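Long-range contacts in FACT complex subunit POB3 (Chaetomium thermophilum var. thermophilum, PDB 4KHB), which probably acts within the FACT histone chaperone to reorganize nucleosomes during transcription, replication and repair, the chain here being the N-terminal PH-like part of the subunit: residues H[7-11]-H[85-89]; H[18-22]-H[33-37]; H[27-31]-H[43-47]; H[47-53]-H[64-69]; H[115-120]-H[131-135]. One frame throughout, in Å; residues are numbered along the deposited sequence.

Interaction 1. Residues H[7-11]-H[85-89]; sequences IESFD and RLAKI
R85 gives up the most surface in this contact, followed by F10 and E8, and these three side chains form its centre. Residues 8-11 are an extended strand and 85-89 a stretch of α-helix; the two axes approach to 10.5 Å at a crossing angle of -140°, with E8 and I89 the nearest CA pair at 8.0 Å. The gap is filled by side chains. R85, with chi1 near -130° and chi2 trans, extends toward the strand and lays its guanidinium flat on the F10 ring: centres 3.8 Å apart, planes at 14°, an off-centre cation-pi stack. The edge of the same guanidinium is hydrogen-bonded, R85 NE to E8 OE1 in a very short salt bridge of 2.4 Å and R85 NH2 to the backbone S9 O at 2.6 Å. E8 (m, m) brings its carboxylate to the guanidinium edge. F10 takes chi1 m and is sandwiched, since L86 CD2 makes a CH-pi contact with the opposite ring face, 4.1 Å from the centroid. I89 CD1 fills the ring edge, 3.8 Å from F10 CE1, and also packs 3.5 Å from E8 CB. Helix 83-92 is the C-terminal helix characteristic of PH domains, here packed against the first strand. That strand pairs through E8 and F10 with strand 22-27, while F78 meets F10 edge-to-face from strand 72-78.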
# COMPACT_ATOMS: atom_id res chain seq x y z
N ILE H 7 1.13 -18.51 26.20
CA ILE H 7 0.84 -18.30 24.78
C ILE H 7 -0.32 -17.32 24.59
O ILE H 7 -1.34 -17.42 25.27
CB ILE H 7 0.46 -19.64 24.09
CG1 ILE H 7 1.70 -20.40 23.64
CG2 ILE H 7 -0.40 -19.40 22.87
CD1 ILE H 7 3.01 -19.69 23.89
N GLU H 8 -0.14 -16.37 23.68
CA GLU H 8 -1.26 -15.56 23.21
C GLU H 8 -1.55 -15.91 21.76
O GLU H 8 -0.69 -15.76 20.89
CB GLU H 8 -0.95 -14.06 23.33
CG GLU H 8 -0.96 -13.53 24.75
CD GLU H 8 -2.36 -13.45 25.32
OE1 GLU H 8 -3.33 -13.46 24.53
OE2 GLU H 8 -2.50 -13.36 26.56
N SER H 9 -2.76 -16.38 21.51
CA SER H 9 -3.11 -16.89 20.19
C SER H 9 -4.17 -16.02 19.55
O SER H 9 -5.04 -15.47 20.23
CB SER H 9 -3.57 -18.34 20.27
OG SER H 9 -3.86 -18.86 18.99
N PHE H 10 -4.11 -15.90 18.22
CA PHE H 10 -5.06 -15.09 17.48
C PHE H 10 -5.43 -15.84 16.21
O PHE H 10 -4.56 -16.35 15.50
CB PHE H 10 -4.45 -13.73 17.13
CG PHE H 10 -4.16 -12.87 18.33
CD1 PHE H 10 -2.95 -12.96 19.00
CD2 PHE H 10 -5.11 -11.97 18.79
CE1 PHE H 10 -2.69 -12.17 20.11
CE2 PHE H 10 -4.86 -11.17 19.90
CZ PHE H 10 -3.65 -11.27 20.56
N ASP H 11 -6.73 -15.92 15.92
CA ASP H 11 -7.20 -16.72 14.80
C ASP H 11 -7.53 -15.87 13.57
O ASP H 11 -7.75 -14.66 13.68
CB ASP H 11 -8.42 -17.54 15.21
CG ASP H 11 -8.05 -18.95 15.64
OD1 ASP H 11 -7.24 -19.59 14.95
OD2 ASP H 11 -8.57 -19.41 16.68
N ARG H 85 -4.44 -6.34 24.01
CA ARG H 85 -3.71 -7.59 24.21
C ARG H 85 -2.36 -7.54 23.48
O ARG H 85 -1.33 -7.89 24.04
CB ARG H 85 -4.54 -8.76 23.69
CG ARG H 85 -4.68 -9.92 24.67
CD ARG H 85 -5.74 -10.91 24.19
NE ARG H 85 -5.13 -12.15 23.71
CZ ARG H 85 -5.65 -12.91 22.74
NH1 ARG H 85 -6.79 -12.56 22.15
NH2 ARG H 85 -5.03 -14.02 22.37
N LEU H 86 -2.40 -7.11 22.22
CA LEU H 86 -1.20 -7.01 21.39
C LEU H 86 -0.20 -6.01 21.96
O LEU H 86 1.01 -6.25 21.93
CB LEU H 86 -1.58 -6.64 19.95
CG LEU H 86 -2.37 -7.69 19.17
CD1 LEU H 86 -3.01 -7.10 17.93
CD2 LEU H 86 -1.48 -8.86 18.80
N ALA H 87 -0.70 -4.89 22.46
CA ALA H 87 0.16 -3.86 23.04
C ALA H 87 0.89 -4.39 24.26
O ALA H 87 2.06 -4.07 24.48
CB ALA H 87 -0.66 -2.63 23.39
N LYS H 88 0.21 -5.21 25.06
CA LYS H 88 0.83 -5.83 26.23
C LYS H 88 1.91 -6.83 25.83
O LYS H 88 2.97 -6.89 26.45
CB LYS H 88 -0.21 -6.51 27.11
CG LYS H 88 0.19 -6.56 28.58
CD LYS H 88 -0.89 -7.15 29.47
CE LYS H 88 -0.47 -7.10 30.93
NZ LYS H 88 -1.57 -7.50 31.85
N ILE H 89 1.61 -7.63 24.81
CA ILE H 89 2.56 -8.61 24.29
C ILE H 89 3.87 -7.96 23.85
O ILE H 89 4.94 -8.37 24.30
CB ILE H 89 1.96 -9.37 23.08
CG1 ILE H 89 0.80 -10.27 23.53
CG2 ILE H 89 3.03 -10.19 22.37
CD1 ILE H 89 0.01 -10.83 22.37

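Interaction 2. Residues H[18-22]-H[33-37]; sequences SKEPG and WKPVG
Strand 33-35 runs antiparallel to the end of the 18-22 segment, which is irregular until G22 enters the sheet. G22 is fully extended (phi/psi -164/-174) and faces P35 as a non-hydrogen-bonded pair with CA atoms only 4.0 Å apart. Just beyond it, V36 N donates to P21 O at 3.1 Å and 161°, the one hydrogen bond between the segments. Such closeness requires glycine: a CB on G22 would clash with K34 O, which lies 3.1 Å from G22 CA, and with the indole of W33. Earlier in the loop, S18 OG, with chi1 p, donates to E20 O at 2.8 Å. W33 has chi1 trans and chi2 near 86°, which brings its indole against this loop. There W33 NE1 is 3.6 Å from G22 CA, while W33 CZ2 lies 3.7 Å from E20 O, which sits at the ring edge, and 3.9 Å from S18 OG. The indole nitrogen finds its polar partner in I13 O, so W33 ties strand 30-35 to strand 13-15, whose L15 it also touches. At the surface, E20 OE1 approaches V36 O to 2.9 Å without a hydrogen bond, both being acceptors. The close G22-P35 pair thus lies at the open end of the 22-27/30-35 hairpin, within the antiparallel sheet of strands 8-11, 22-27, 30-35 and 42-45 in the first PH-like domain.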
# COMPACT_ATOMS: atom_id res chain seq x y z
N SER H 18 -1.01 -13.33 2.55
CA SER H 18 -1.35 -14.72 2.27
C SER H 18 -2.79 -14.80 1.80
O SER H 18 -3.66 -14.06 2.27
CB SER H 18 -1.15 -15.59 3.52
OG SER H 18 -2.06 -15.24 4.54
N LYS H 19 -3.03 -15.69 0.84
CA LYS H 19 -4.37 -15.93 0.35
C LYS H 19 -5.21 -16.69 1.37
O LYS H 19 -6.43 -16.54 1.43
CB LYS H 19 -4.32 -16.67 -1.00
CG LYS H 19 -2.90 -16.88 -1.55
CD LYS H 19 -2.16 -18.04 -0.88
CE LYS H 19 -0.66 -17.76 -0.83
NZ LYS H 19 -0.07 -17.43 -2.16
N GLU H 20 -4.54 -17.52 2.17
CA GLU H 20 -5.22 -18.29 3.20
C GLU H 20 -4.84 -17.80 4.59
O GLU H 20 -3.66 -17.55 4.87
CB GLU H 20 -4.91 -19.78 3.07
CG GLU H 20 -5.73 -20.49 2.00
CD GLU H 20 -5.44 -21.98 1.93
OE1 GLU H 20 -4.64 -22.47 2.76
OE2 GLU H 20 -6.02 -22.65 1.06
N PRO H 21 -5.84 -17.66 5.47
CA PRO H 21 -5.59 -17.24 6.85
C PRO H 21 -4.93 -18.36 7.65
O PRO H 21 -4.77 -19.47 7.13
CB PRO H 21 -6.99 -16.97 7.39
CG PRO H 21 -7.87 -17.87 6.60
CD PRO H 21 -7.27 -17.89 5.22
N GLY H 22 -4.57 -18.08 8.89
CA GLY H 22 -3.86 -19.05 9.71
C GLY H 22 -3.89 -18.67 11.17
O GLY H 22 -4.55 -17.70 11.55
N TRP H 33 3.47 -18.41 12.95
CA TRP H 33 2.24 -18.41 12.18
C TRP H 33 2.12 -19.72 11.43
O TRP H 33 3.10 -20.21 10.86
CB TRP H 33 2.22 -17.22 11.22
CG TRP H 33 0.97 -17.13 10.41
CD1 TRP H 33 -0.21 -16.54 10.77
CD2 TRP H 33 0.78 -17.63 9.09
NE1 TRP H 33 -1.13 -16.66 9.75
CE2 TRP H 33 -0.54 -17.32 8.71
CE3 TRP H 33 1.59 -18.32 8.19
CZ2 TRP H 33 -1.06 -17.68 7.46
CZ3 TRP H 33 1.08 -18.67 6.95
CH2 TRP H 33 -0.24 -18.35 6.60
N LYS H 34 0.92 -20.29 11.42
CA LYS H 34 0.69 -21.57 10.77
C LYS H 34 -0.58 -21.45 9.94
O LYS H 34 -1.65 -21.13 10.46
CB LYS H 34 0.57 -22.68 11.83
CG LYS H 34 -0.48 -23.75 11.58
CD LYS H 34 0.13 -25.14 11.64
CE LYS H 34 0.77 -25.39 13.01
NZ LYS H 34 0.53 -26.76 13.54
N PRO H 35 -0.45 -21.68 8.62
CA PRO H 35 -1.53 -21.59 7.63
C PRO H 35 -2.56 -22.69 7.78
O PRO H 35 -2.24 -23.77 8.29
CB PRO H 35 -0.81 -21.75 6.29
CG PRO H 35 0.53 -22.28 6.58
CD PRO H 35 0.83 -22.13 8.03
N VAL H 36 -3.79 -22.41 7.36
CA VAL H 36 -4.80 -23.45 7.32
C VAL H 36 -4.33 -24.44 6.26
O VAL H 36 -4.40 -24.17 5.06
CB VAL H 36 -6.22 -22.91 6.98
CG1 VAL H 36 -7.10 -24.00 6.41
CG2 VAL H 36 -6.87 -22.33 8.22
N GLY H 37 -3.78 -25.55 6.71
CA GLY H 37 -3.30 -26.59 5.82
C GLY H 37 -2.13 -26.26 4.92
O GLY H 37 -0.97 -26.49 5.28

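Interaction 3. Residues H[27-31]-H[43-47]; sequences AENGL and TLDVS
G30 occupies a backbone conformation (phi/psi 147/-162) that calls for glycine, because a CB would jam against the preceding carbonyl and strike L44 O. It closes a type I turn from A27 to G30, in which G30 N bonds A27 O at 3.3 Å and A27 N bonds G30 O at 3.0 Å, and it opens the strand that pairs antiparallel with 43-45. G30 faces D45 as a non-hydrogen-bonded pair, CA atoms 4.5 Å apart, and G30 CA makes a CA-H...O contact of 3.2 Å to L44 O. L31 and L44 follow as a hydrogen-bonded pair, with L31 N to L44 O and L44 N to L31 O both 2.9 Å. V46 N reaches back to N29 O at 2.8 Å, so the pairing continues past the strand end into the 3-10 turn at 46-47. D45 (chi1 t) starts that turn: its OD2 accepts from S47 N at 3.1 Å, an Asx turn, and also from S47 OG at 2.7 Å. L31, at an off-rotamer chi1 of 111°, and L44 (t, p) project from the same face of the sheet, L31 CD1 lying 3.4 Å from L44 CB. V46 CB is 3.8 Å from E28 O. Y94, just after helix 83-92, hydrogen-bonds A27 O and packs on V46, while L31 rests on C24 and F26 of strand 22-27 and L44 meets I49.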
# COMPACT_ATOMS: atom_id res chain seq x y z
N ALA H 27 4.67 -15.74 21.88
CA ALA H 27 5.34 -16.24 23.08
C ALA H 27 6.50 -15.32 23.43
O ALA H 27 6.84 -14.42 22.66
CB ALA H 27 5.85 -17.65 22.88
N GLU H 28 7.10 -15.54 24.60
CA GLU H 28 8.25 -14.76 25.05
C GLU H 28 9.43 -14.75 24.08
O GLU H 28 10.14 -13.75 23.97
CB GLU H 28 8.71 -15.24 26.43
CG GLU H 28 8.44 -14.24 27.55
CD GLU H 28 8.80 -14.78 28.93
OE1 GLU H 28 9.27 -15.93 29.01
OE2 GLU H 28 8.60 -14.05 29.92
N ASN H 29 9.65 -15.86 23.37
CA ASN H 29 10.83 -15.99 22.52
C ASN H 29 10.60 -15.57 21.06
O ASN H 29 11.54 -15.59 20.26
CB ASN H 29 11.39 -17.41 22.57
CG ASN H 29 10.42 -18.45 22.04
OD1 ASN H 29 9.23 -18.40 22.32
ND2 ASN H 29 10.94 -19.40 21.27
N GLY H 30 9.36 -15.22 20.71
CA GLY H 30 9.06 -14.77 19.36
C GLY H 30 7.66 -15.14 18.89
O GLY H 30 6.79 -15.44 19.71
N LEU H 31 7.44 -15.10 17.57
CA LEU H 31 6.10 -15.39 17.04
C LEU H 31 6.12 -16.49 15.98
O LEU H 31 7.10 -16.65 15.24
CB LEU H 31 5.38 -14.11 16.57
CG LEU H 31 5.02 -13.69 15.13
CD1 LEU H 31 6.23 -13.62 14.22
CD2 LEU H 31 3.93 -14.54 14.49
N THR H 43 8.33 -18.39 11.35
CA THR H 43 8.85 -18.14 12.70
C THR H 43 9.68 -16.85 12.71
O THR H 43 10.39 -16.55 11.75
CB THR H 43 9.69 -19.33 13.20
OG1 THR H 43 8.86 -20.50 13.34
CG2 THR H 43 10.35 -19.03 14.54
N LEU H 44 9.61 -16.11 13.81
CA LEU H 44 10.41 -14.91 14.00
C LEU H 44 10.90 -14.82 15.44
O LEU H 44 10.10 -14.74 16.37
CB LEU H 44 9.60 -13.66 13.64
CG LEU H 44 10.24 -12.29 13.87
CD1 LEU H 44 11.44 -12.08 12.96
CD2 LEU H 44 9.22 -11.18 13.67
N ASP H 45 12.22 -14.84 15.61
CA ASP H 45 12.82 -14.83 16.94
C ASP H 45 12.76 -13.43 17.55
O ASP H 45 12.84 -12.43 16.83
CB ASP H 45 14.27 -15.33 16.86
CG ASP H 45 14.86 -15.62 18.23
OD1 ASP H 45 14.62 -16.73 18.75
OD2 ASP H 45 15.57 -14.74 18.77
N VAL H 46 12.59 -13.38 18.87
CA VAL H 46 12.47 -12.12 19.60
C VAL H 46 13.66 -11.18 19.37
O VAL H 46 13.53 -9.96 19.41
CB VAL H 46 12.27 -12.39 21.12
CG1 VAL H 46 13.40 -13.25 21.67
CG2 VAL H 46 12.15 -11.09 21.91
N SER H 47 14.82 -11.77 19.10
CA SER H 47 16.04 -11.00 18.87
C SER H 47 15.99 -10.14 17.61
O SER H 47 16.74 -9.17 17.49
CB SER H 47 17.25 -11.94 18.86
OG SER H 47 17.17 -12.86 17.80

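Interaction 4. Residues H[47-53]-H[64-69]; sequences SNIGGAQ and KILQRT
N48, with chi1 trans, swings its amide onto the end of the opposite segment, where its OD1 accepts from T69 N at 2.9 Å and, weakly, from R68 N at 2.7 Å, while N48 ND2 donates to T69 OG1 at 3.0 Å. One side chain thereby secures the backbone after the last strand pair. R68 (chi1 m) runs its aliphatic part past this loop, with R68 CG 3.4 Å from S47 O. Strands 51-53 and 64-66 are antiparallel, their axes 4.5 Å apart at 159°. Q53 N to K64 O (2.9 Å) and K64 N to Q53 O (2.8 Å) bracket one hydrogen-bonded pair, L66 N to G51 O (2.7 Å) marks the next, and A52 faces I65 between them. Q53 (m, t), K64 (t, t) and L66 (m, t) share one face: Q53 OE1 is 3.7 Å from K64 CD, and Q53 NE2 is 4.0 Å from L66 CD1. The amine of K64 turns to a salt bridge with E119 of the second domain. On the other face I65 (m, t) meets I49 (m, t) through their CG2 atoms at 4.3 Å, next to L44, and I65 and A52 both touch F90 of helix 83-92. L66 O receives G50 N at 2.8 Å and, weakly, G51 N at 3.0 Å. G50 and G51 opposite L66 thus form a classic beta bulge, here at the mouth of a PH-domain hairpin.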
# COMPACT_ATOMS: atom_id res chain seq x y z
N SER H 47 14.82 -11.77 19.10
CA SER H 47 16.04 -11.00 18.87
C SER H 47 15.99 -10.14 17.61
O SER H 47 16.74 -9.17 17.49
CB SER H 47 17.25 -11.94 18.86
OG SER H 47 17.17 -12.86 17.80
N ASN H 48 15.11 -10.49 16.67
CA ASN H 48 14.94 -9.68 15.46
C ASN H 48 13.62 -8.91 15.43
O ASN H 48 13.11 -8.59 14.35
CB ASN H 48 15.07 -10.53 14.19
CG ASN H 48 15.50 -9.72 12.98
OD1 ASN H 48 15.92 -8.57 13.10
ND2 ASN H 48 15.39 -10.31 11.80
N ILE H 49 13.06 -8.62 16.60
CA ILE H 49 11.86 -7.79 16.66
C ILE H 49 12.25 -6.39 17.14
O ILE H 49 12.54 -6.18 18.33
CB ILE H 49 10.77 -8.41 17.57
CG1 ILE H 49 10.29 -9.74 16.99
CG2 ILE H 49 9.60 -7.45 17.74
CD1 ILE H 49 9.22 -10.44 17.81
N GLY H 50 12.26 -5.43 16.22
CA GLY H 50 12.72 -4.08 16.50
C GLY H 50 11.63 -3.05 16.68
O GLY H 50 11.84 -2.01 17.33
N GLY H 51 10.45 -3.32 16.12
CA GLY H 51 9.35 -2.38 16.20
C GLY H 51 8.05 -2.93 15.64
O GLY H 51 8.04 -3.95 14.95
N ALA H 52 6.94 -2.24 15.92
CA ALA H 52 5.63 -2.70 15.50
C ALA H 52 4.64 -1.56 15.30
O ALA H 52 4.60 -0.61 16.09
CB ALA H 52 5.08 -3.71 16.50
N GLN H 53 3.83 -1.67 14.25
CA GLN H 53 2.82 -0.65 13.95
C GLN H 53 1.43 -1.26 13.85
O GLN H 53 1.26 -2.37 13.35
CB GLN H 53 3.17 0.09 12.65
CG GLN H 53 4.47 0.88 12.69
CD GLN H 53 4.82 1.48 11.34
OE1 GLN H 53 4.10 1.29 10.36
NE2 GLN H 53 5.93 2.20 11.29
N LYS H 64 2.18 -4.57 11.79
CA LYS H 64 3.37 -4.58 10.94
C LYS H 64 4.60 -4.68 11.82
O LYS H 64 4.85 -3.79 12.64
CB LYS H 64 3.42 -3.31 10.08
CG LYS H 64 4.55 -3.28 9.06
CD LYS H 64 4.83 -1.86 8.60
CE LYS H 64 3.71 -1.34 7.72
NZ LYS H 64 4.20 -0.43 6.65
N ILE H 65 5.37 -5.74 11.65
CA ILE H 65 6.56 -5.95 12.47
C ILE H 65 7.82 -5.54 11.73
O ILE H 65 8.10 -6.01 10.62
CB ILE H 65 6.68 -7.40 12.97
CG1 ILE H 65 5.50 -7.75 13.88
CG2 ILE H 65 7.97 -7.60 13.74
CD1 ILE H 65 5.42 -9.22 14.26
N LEU H 66 8.58 -4.66 12.37
CA LEU H 66 9.84 -4.16 11.82
C LEU H 66 10.99 -4.94 12.44
O LEU H 66 11.18 -4.92 13.66
CB LEU H 66 9.97 -2.67 12.12
CG LEU H 66 8.71 -1.86 11.78
CD1 LEU H 66 8.71 -0.49 12.42
CD2 LEU H 66 8.55 -1.75 10.27
N GLN H 67 11.75 -5.63 11.60
CA GLN H 67 12.90 -6.42 12.04
C GLN H 67 14.08 -5.53 12.42
O GLN H 67 14.16 -4.38 11.98
CB GLN H 67 13.30 -7.43 10.96
CG GLN H 67 12.28 -8.56 10.73
CD GLN H 67 12.60 -9.40 9.51
OE1 GLN H 67 13.66 -9.25 8.90
NE2 GLN H 67 11.68 -10.28 9.14
N ARG H 68 14.99 -6.05 13.25
CA ARG H 68 16.22 -5.33 13.58
C ARG H 68 17.07 -5.26 12.33
O ARG H 68 17.70 -4.24 12.04
CB ARG H 68 17.00 -6.03 14.69
CG ARG H 68 16.27 -6.18 16.02
CD ARG H 68 17.19 -5.77 17.16
NE ARG H 68 16.53 -5.84 18.46
CZ ARG H 68 16.37 -4.80 19.27
NH1 ARG H 68 16.81 -3.60 18.91
NH2 ARG H 68 15.76 -4.95 20.44
N THR H 69 17.10 -6.36 11.59
CA THR H 69 17.62 -6.37 10.23
C THR H 69 16.56 -5.73 9.34
O THR H 69 15.44 -5.49 9.80
CB THR H 69 17.91 -7.81 9.74
OG1 THR H 69 16.70 -8.57 9.71
CG2 THR H 69 18.90 -8.49 10.69

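Interaction 5. Residues H[115-120]-H[131-135]; sequences FGKAEL and EIPYS
Y134 OH donates to G116 O at 2.7 Å, beside the bonds L120 N to I132 O and I132 N to L120 O, both 2.8 Å, which define a hydrogen-bonded antiparallel pair in the hairpin of strands 119-124 and 127-133, part of the second PH-like domain. Next to it E119 and P133 face each other as a non-hydrogen-bonded pair, CA atoms 4.2 Å apart. The pairing runs on into the 3-10 turn, where Y134 N donates to A118 O at 3.0 Å. Y134 has the most surface buried by the contact. With chi1 m and chi2 near -31° its ring lies across the 115-120 turn, A118 O and E119 N over one face. That turn is itself closed by G116 N to E119 O at 3.0 Å. E119 (m, t) sends its carboxylate to K64 of the first domain, and E131 bonds H103. P133, on the same face as E119, packs on M41 of the SPT16D chain, so this edge borders the heterodimer interface. Apolar contacts finish the contact: L120 (t, p) and I132 project together from the opposite face, toward strand 177-184, with L120 CB 4.4 Å from I132 CB, and Y134 CE1 lies 4.1 Å from both L120 CB and F115 CD2.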
# COMPACT_ATOMS: atom_id res chain seq x y z
N PHE H 115 12.94 7.25 1.98
CA PHE H 115 13.61 5.96 2.02
C PHE H 115 14.04 5.60 3.43
O PHE H 115 15.07 6.08 3.93
CB PHE H 115 14.82 5.95 1.08
CG PHE H 115 14.45 5.93 -0.38
CD1 PHE H 115 14.20 7.11 -1.06
CD2 PHE H 115 14.35 4.73 -1.06
CE1 PHE H 115 13.86 7.09 -2.41
CE2 PHE H 115 14.01 4.70 -2.41
CZ PHE H 115 13.77 5.88 -3.08
N GLY H 116 13.24 4.76 4.08
CA GLY H 116 13.54 4.33 5.43
C GLY H 116 14.43 3.11 5.48
O GLY H 116 15.14 2.81 4.52
N LYS H 117 14.40 2.41 6.60
CA LYS H 117 15.24 1.25 6.85
C LYS H 117 14.82 0.02 6.04
O LYS H 117 15.67 -0.70 5.50
CB LYS H 117 15.21 0.93 8.34
CG LYS H 117 16.03 -0.28 8.77
CD LYS H 117 16.01 -0.39 10.28
CE LYS H 117 16.80 -1.58 10.77
NZ LYS H 117 16.80 -1.67 12.26
N ALA H 118 13.52 -0.21 5.94
CA ALA H 118 13.01 -1.40 5.26
C ALA H 118 11.99 -1.08 4.17
O ALA H 118 11.65 -1.95 3.37
CB ALA H 118 12.40 -2.37 6.27
N GLU H 119 11.50 0.15 4.15
CA GLU H 119 10.42 0.51 3.22
C GLU H 119 10.61 1.89 2.59
O GLU H 119 11.17 2.80 3.21
CB GLU H 119 9.06 0.48 3.93
CG GLU H 119 8.58 -0.90 4.34
CD GLU H 119 7.18 -0.88 4.93
OE1 GLU H 119 6.97 -0.17 5.94
OE2 GLU H 119 6.30 -1.57 4.38
N LEU H 120 10.11 2.03 1.37
CA LEU H 120 9.93 3.34 0.76
C LEU H 120 8.52 3.81 1.10
O LEU H 120 7.53 3.19 0.69
CB LEU H 120 10.12 3.27 -0.75
CG LEU H 120 9.81 4.54 -1.54
CD1 LEU H 120 10.58 5.71 -0.97
CD2 LEU H 120 10.14 4.37 -3.02
N GLU H 131 3.14 2.16 1.62
CA GLU H 131 4.52 1.74 1.88
C GLU H 131 4.94 0.65 0.91
O GLU H 131 4.14 -0.24 0.58
CB GLU H 131 4.65 1.22 3.32
CG GLU H 131 4.30 2.23 4.40
CD GLU H 131 2.95 1.97 5.01
OE1 GLU H 131 2.15 1.25 4.38
OE2 GLU H 131 2.68 2.48 6.12
N ILE H 132 6.18 0.71 0.43
CA ILE H 132 6.72 -0.32 -0.44
C ILE H 132 7.99 -0.93 0.16
O ILE H 132 9.02 -0.26 0.26
CB ILE H 132 7.05 0.24 -1.84
CG1 ILE H 132 5.79 0.80 -2.48
CG2 ILE H 132 7.62 -0.85 -2.73
CD1 ILE H 132 6.00 2.09 -3.23
N PRO H 133 7.90 -2.20 0.58
CA PRO H 133 9.06 -2.92 1.14
C PRO H 133 10.14 -3.12 0.10
O PRO H 133 9.82 -3.45 -1.05
CB PRO H 133 8.46 -4.27 1.58
CG PRO H 133 6.98 -4.09 1.57
CD PRO H 133 6.68 -3.01 0.57
N TYR H 134 11.40 -2.92 0.49
CA TYR H 134 12.54 -3.04 -0.43
C TYR H 134 12.63 -4.43 -1.05
O TYR H 134 13.07 -4.58 -2.19
CB TYR H 134 13.84 -2.69 0.30
CG TYR H 134 13.91 -1.24 0.76
CD1 TYR H 134 13.27 -0.24 0.04
CD2 TYR H 134 14.60 -0.89 1.91
CE1 TYR H 134 13.33 1.07 0.44
CE2 TYR H 134 14.66 0.43 2.33
CZ TYR H 134 14.02 1.40 1.59
OH TYR H 134 14.07 2.72 1.99
N SER H 135 12.21 -5.45 -0.30
CA SER H 135 12.27 -6.83 -0.75
C SER H 135 11.36 -7.10 -1.95
O SER H 135 11.55 -8.09 -2.67
CB SER H 135 11.93 -7.78 0.40
OG SER H 135 10.63 -7.53 0.90
O HOH W 1 12.28 -4.85 3.13

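Interactions 1 to 4 belong to the first PH-like domain and interaction 5 to the second. Interactions 2 and 3 share strand 30-35, gripping it near its two ends, and in both a glycine permits the close approach. Interaction 1, partly buried with F10, L86 and I89 inside, relies on charge and an aromatic sandwich, whereas interactions 3, 4 and 5 are mainly backbone pairing. Interactions 3 and 4 share S47 and meet in the domain interior, where L44 packs on I49 and I65, but the 28-29 turn is exposed. Interaction 2 has a buried tryptophan but a solvent-facing E20/V36 side. Interactions 4 and 5, centres about 13 Å apart, join the domains through K64 to E119 and K117 to R68 O.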